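Local coordinates for probable oxidoreductase (Pseudomonas aeruginosa pa01, PDB 4B7C) that probably catalyses an NADP-dependent oxidation or reduction as a member of the medium-chain dehydrogenase/reductase family, with a Rossmann-fold domain for the cofactor, at the interface of chains A and B. Numbering follows the deposited sequence. Chains: chain A/B, Probable oxidoreductase.

Contact 1: the interface of chains A and B. Residues chain A 265; chain B 227-228, 231, 246, 249, 260-262.
The aromatic ring of A:Tyr265 meets B:Leu231, B:Pro262 and B:Leu246 in a pocket on the Rossmann-fold part of this medium-chain dehydrogenase/reductase. Two apolar groups approach the same ring face, above opposite parts of its rim. CD2 of B:Leu231 stands 3.8 Å from CE2 of A:Tyr265, towards the phenol end. Nearer the ring's root, CD of B:Pro262 lies 3.8 Å from CD1 of A:Tyr265. B:Leu231 reaches across from helix 228-235, its side chain running opposite in direction to the tyrosine. B:Leu246, at the close of strand 242-246, instead presents CD1 to the CD2-CE2 edge, 3.8 Å from CD2 of A:Tyr265. With CG set between the backbone N and the carbonyl carbon (chi1 85°), the ring points away from its own chain into the gap between B:Leu246 and the B:Leu231/B:Pro262 side.

Farther out, the phenol oxygen passes close to backbone: OH of A:Tyr265 is 3.7 Å from CA of B:Gly227, and CB of B:Ala249 flanks it from beyond the opposite face. At the polar rim a water connects the chains. It lies 2.9 Å from OH of A:Tyr265 and 2.9 Å from N of B:Gly228, whose N-H points towards it with 151° at the hydrogen. The carbonyl O of B:Arg260 lies 3.0 Å from this water, but the residue is poorly ordered, so this third link is less certain.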
# COMPACT_ATOMS: atom_id res chain seq x y z
N TYR A 265 3.91 -8.53 -0.50
CA TYR A 265 3.48 -7.23 0.03
C TYR A 265 4.32 -6.77 1.23
O TYR A 265 4.46 -5.57 1.47
CB TYR A 265 1.99 -7.23 0.39
CG TYR A 265 1.70 -7.76 1.76
CD1 TYR A 265 1.62 -9.13 2.01
CD2 TYR A 265 1.48 -6.89 2.82
CE1 TYR A 265 1.35 -9.61 3.28
CE2 TYR A 265 1.20 -7.37 4.09
CZ TYR A 265 1.14 -8.72 4.31
OH TYR A 265 0.89 -9.17 5.59
N GLY B 227 -1.41 -9.51 9.74
CA GLY B 227 -1.52 -9.77 8.31
C GLY B 227 -2.52 -10.88 8.01
O GLY B 227 -3.55 -11.00 8.67
N GLY B 228 -2.23 -11.64 6.96
CA GLY B 228 -3.05 -12.79 6.58
C GLY B 228 -4.50 -12.45 6.31
O GLY B 228 -4.82 -11.38 5.77
N LEU B 231 -6.10 -9.15 7.75
CA LEU B 231 -5.80 -7.97 6.92
C LEU B 231 -6.73 -7.93 5.70
O LEU B 231 -7.32 -6.90 5.39
CB LEU B 231 -4.34 -7.99 6.46
CG LEU B 231 -3.95 -7.04 5.32
CD1 LEU B 231 -4.20 -5.60 5.70
CD2 LEU B 231 -2.49 -7.29 4.95
N LEU B 246 1.59 -1.14 8.29
CA LEU B 246 2.11 -2.49 8.44
C LEU B 246 3.32 -2.48 9.38
O LEU B 246 4.36 -1.86 9.07
CB LEU B 246 2.53 -3.07 7.09
CG LEU B 246 1.49 -3.08 5.99
CD1 LEU B 246 2.12 -3.69 4.73
CD2 LEU B 246 0.23 -3.84 6.41
N ALA B 249 3.68 -9.28 10.53
CA ALA B 249 2.75 -10.32 10.07
C ALA B 249 2.93 -11.66 10.82
O ALA B 249 3.47 -12.65 10.29
CB ALA B 249 2.89 -10.52 8.57
N ARG B 260 0.98 -15.16 2.54
CA ARG B 260 -0.35 -15.17 2.00
C ARG B 260 -0.68 -13.70 1.75
O ARG B 260 -0.54 -12.90 2.67
CB ARG B 260 -1.31 -15.86 2.99
CG ARG B 260 -2.74 -16.12 2.44
CD ARG B 260 -3.61 -14.98 2.93
NE ARG B 260 -5.02 -15.26 2.71
CZ ARG B 260 -5.99 -14.35 2.61
NH1 ARG B 260 -5.73 -13.05 2.70
NH2 ARG B 260 -7.23 -14.75 2.40
N GLY B 261 -1.07 -13.36 0.52
CA GLY B 261 -1.16 -11.96 0.09
C GLY B 261 -2.60 -11.52 0.08
O GLY B 261 -3.49 -12.33 -0.18
N PRO B 262 -2.85 -10.23 0.35
CA PRO B 262 -4.22 -9.74 0.39
C PRO B 262 -4.90 -9.64 -0.99
O PRO B 262 -4.60 -8.74 -1.78
CB PRO B 262 -4.08 -8.36 1.03
CG PRO B 262 -2.70 -7.93 0.71
CD PRO B 262 -1.87 -9.17 0.61
O HOH W 1 0.16 -11.98 5.40

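Contact 2: the interface of chains A and B. Residues chain A 227-228, 231, 246, 249, 262, 275; chain B 262, 265.
B:Tyr265 enters chain A between A:Leu231, A:Pro262 and A:Leu246, in the Rossmann-fold part of the enzyme, and hides 68 Å² of its surface there. The tight part is the ring face shared by two of these residues. CD2 of A:Leu231 is 3.7 Å from CE2 of B:Tyr265. CD of A:Pro262 is 3.7 Å from CD1 of B:Tyr265. One methyl and one ring methylene thus rest against the same face at ordinary van der Waals distance, near the CE2 and CD1 corners of the rim. Anti placement of CG relative to the backbone N (chi1 166°) carries the A:Leu231 branch from helix 228-235 towards the ring. A:Leu246 supports an edge rather than a face, with CD1 3.9 Å from CD2 of B:Tyr265. At the phenol end, OH of B:Tyr265 comes to 3.5 Å from CA of A:Gly227, where the absence of a side chain leaves room for the hydroxyl.

The same A:Pro262 methylene also faces the other chain's proline: its CD lies 3.7 Å from the carbonyl O of B:Pro262. The reverse pair, CD of B:Pro262 and O of A:Pro262, stands at 3.8 Å; because the proline meets its own copy, the two-fold axis probably passes close by.

Packing is looser around this core. SD of A:Met275, on strand 274-277, stays 4.4 Å from CD2 of B:Tyr265, off the edge and displaced towards the face that A:Leu231 occupies. A:Ala249 brings its CB beside the hydroxyl, 3.9 Å from OH of B:Tyr265, from beyond the opposite face, and hides little surface. The geometry suggests that the site uses one inserted aromatic side chain and a proline pair to align the two subunits, if the deposited dimer is the one formed in solution.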
# COMPACT_ATOMS: atom_id res chain seq x y z
N GLY A 227 -1.38 -4.82 -12.15
CA GLY A 227 -1.47 -5.62 -10.94
C GLY A 227 -0.96 -7.04 -11.12
O GLY A 227 -0.01 -7.29 -11.88
N GLY A 228 -1.58 -7.97 -10.40
CA GLY A 228 -1.27 -9.40 -10.53
C GLY A 228 0.16 -9.77 -10.27
O GLY A 228 0.84 -9.16 -9.44
N LEU A 231 2.95 -6.93 -10.57
CA LEU A 231 3.05 -6.17 -9.31
C LEU A 231 3.85 -6.94 -8.26
O LEU A 231 4.77 -6.41 -7.63
CB LEU A 231 1.67 -5.83 -8.77
CG LEU A 231 1.61 -5.35 -7.31
CD1 LEU A 231 2.46 -4.09 -7.12
CD2 LEU A 231 0.17 -5.12 -6.85
N LEU A 246 -1.26 2.74 -7.42
CA LEU A 246 -2.22 1.83 -8.04
C LEU A 246 -3.26 2.63 -8.80
O LEU A 246 -4.01 3.42 -8.21
CB LEU A 246 -2.91 0.96 -6.99
CG LEU A 246 -2.05 0.15 -6.04
CD1 LEU A 246 -2.91 -0.51 -4.98
CD2 LEU A 246 -1.19 -0.86 -6.77
N ALA A 249 -5.95 -2.55 -12.47
CA ALA A 249 -5.49 -3.93 -12.49
C ALA A 249 -6.24 -4.70 -13.57
O ALA A 249 -7.41 -4.46 -13.75
CB ALA A 249 -5.70 -4.59 -11.13
N PRO A 262 -0.88 -9.78 -3.85
CA PRO A 262 0.59 -9.79 -3.86
C PRO A 262 1.19 -10.46 -2.63
O PRO A 262 1.16 -9.91 -1.53
CB PRO A 262 0.96 -8.30 -3.91
CG PRO A 262 -0.20 -7.59 -3.33
CD PRO A 262 -1.42 -8.42 -3.62
N MET A 275 2.23 1.99 -0.62
CA MET A 275 1.36 1.59 -1.73
C MET A 275 0.03 2.32 -1.59
O MET A 275 -0.64 2.23 -0.57
CB MET A 275 1.13 0.08 -1.73
CG MET A 275 0.25 -0.40 -2.88
SD MET A 275 -0.10 -2.16 -2.81
CE MET A 275 1.31 -2.83 -3.65
N PRO B 262 -2.85 -10.23 0.35
CA PRO B 262 -4.22 -9.74 0.39
C PRO B 262 -4.90 -9.64 -0.99
O PRO B 262 -4.60 -8.74 -1.78
CB PRO B 262 -4.08 -8.36 1.03
CG PRO B 262 -2.70 -7.93 0.71
CD PRO B 262 -1.87 -9.17 0.61
N TYR B 265 -6.60 -6.20 -2.02
CA TYR B 265 -5.70 -5.02 -2.03
C TYR B 265 -6.22 -3.88 -2.90
O TYR B 265 -5.93 -2.72 -2.64
CB TYR B 265 -4.28 -5.42 -2.46
CG TYR B 265 -4.07 -5.43 -3.95
CD1 TYR B 265 -4.45 -6.54 -4.71
CD2 TYR B 265 -3.50 -4.35 -4.60
CE1 TYR B 265 -4.27 -6.55 -6.08
CE2 TYR B 265 -3.32 -4.35 -5.97
CZ TYR B 265 -3.69 -5.45 -6.71
OH TYR B 265 -3.52 -5.43 -8.06

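Contact 1 and contact 2 share the same tyrosine insertion with the chains exchanged under the two-fold relation, though their residue sets differ, and the centres of their C-alpha atoms lie about 12 Å apart. B:Pro262 belongs to both: it lines the tyrosine pocket in contact 1 and meets its own counterpart in contact 2, linking the two insertions near the axis. Each subunit therefore both gives a tyrosine and receives one, using the first half of helix 228-235 and the end of strand 242-246. Such reciprocity would fit a dimer, although the structure alone does not establish the state in solution.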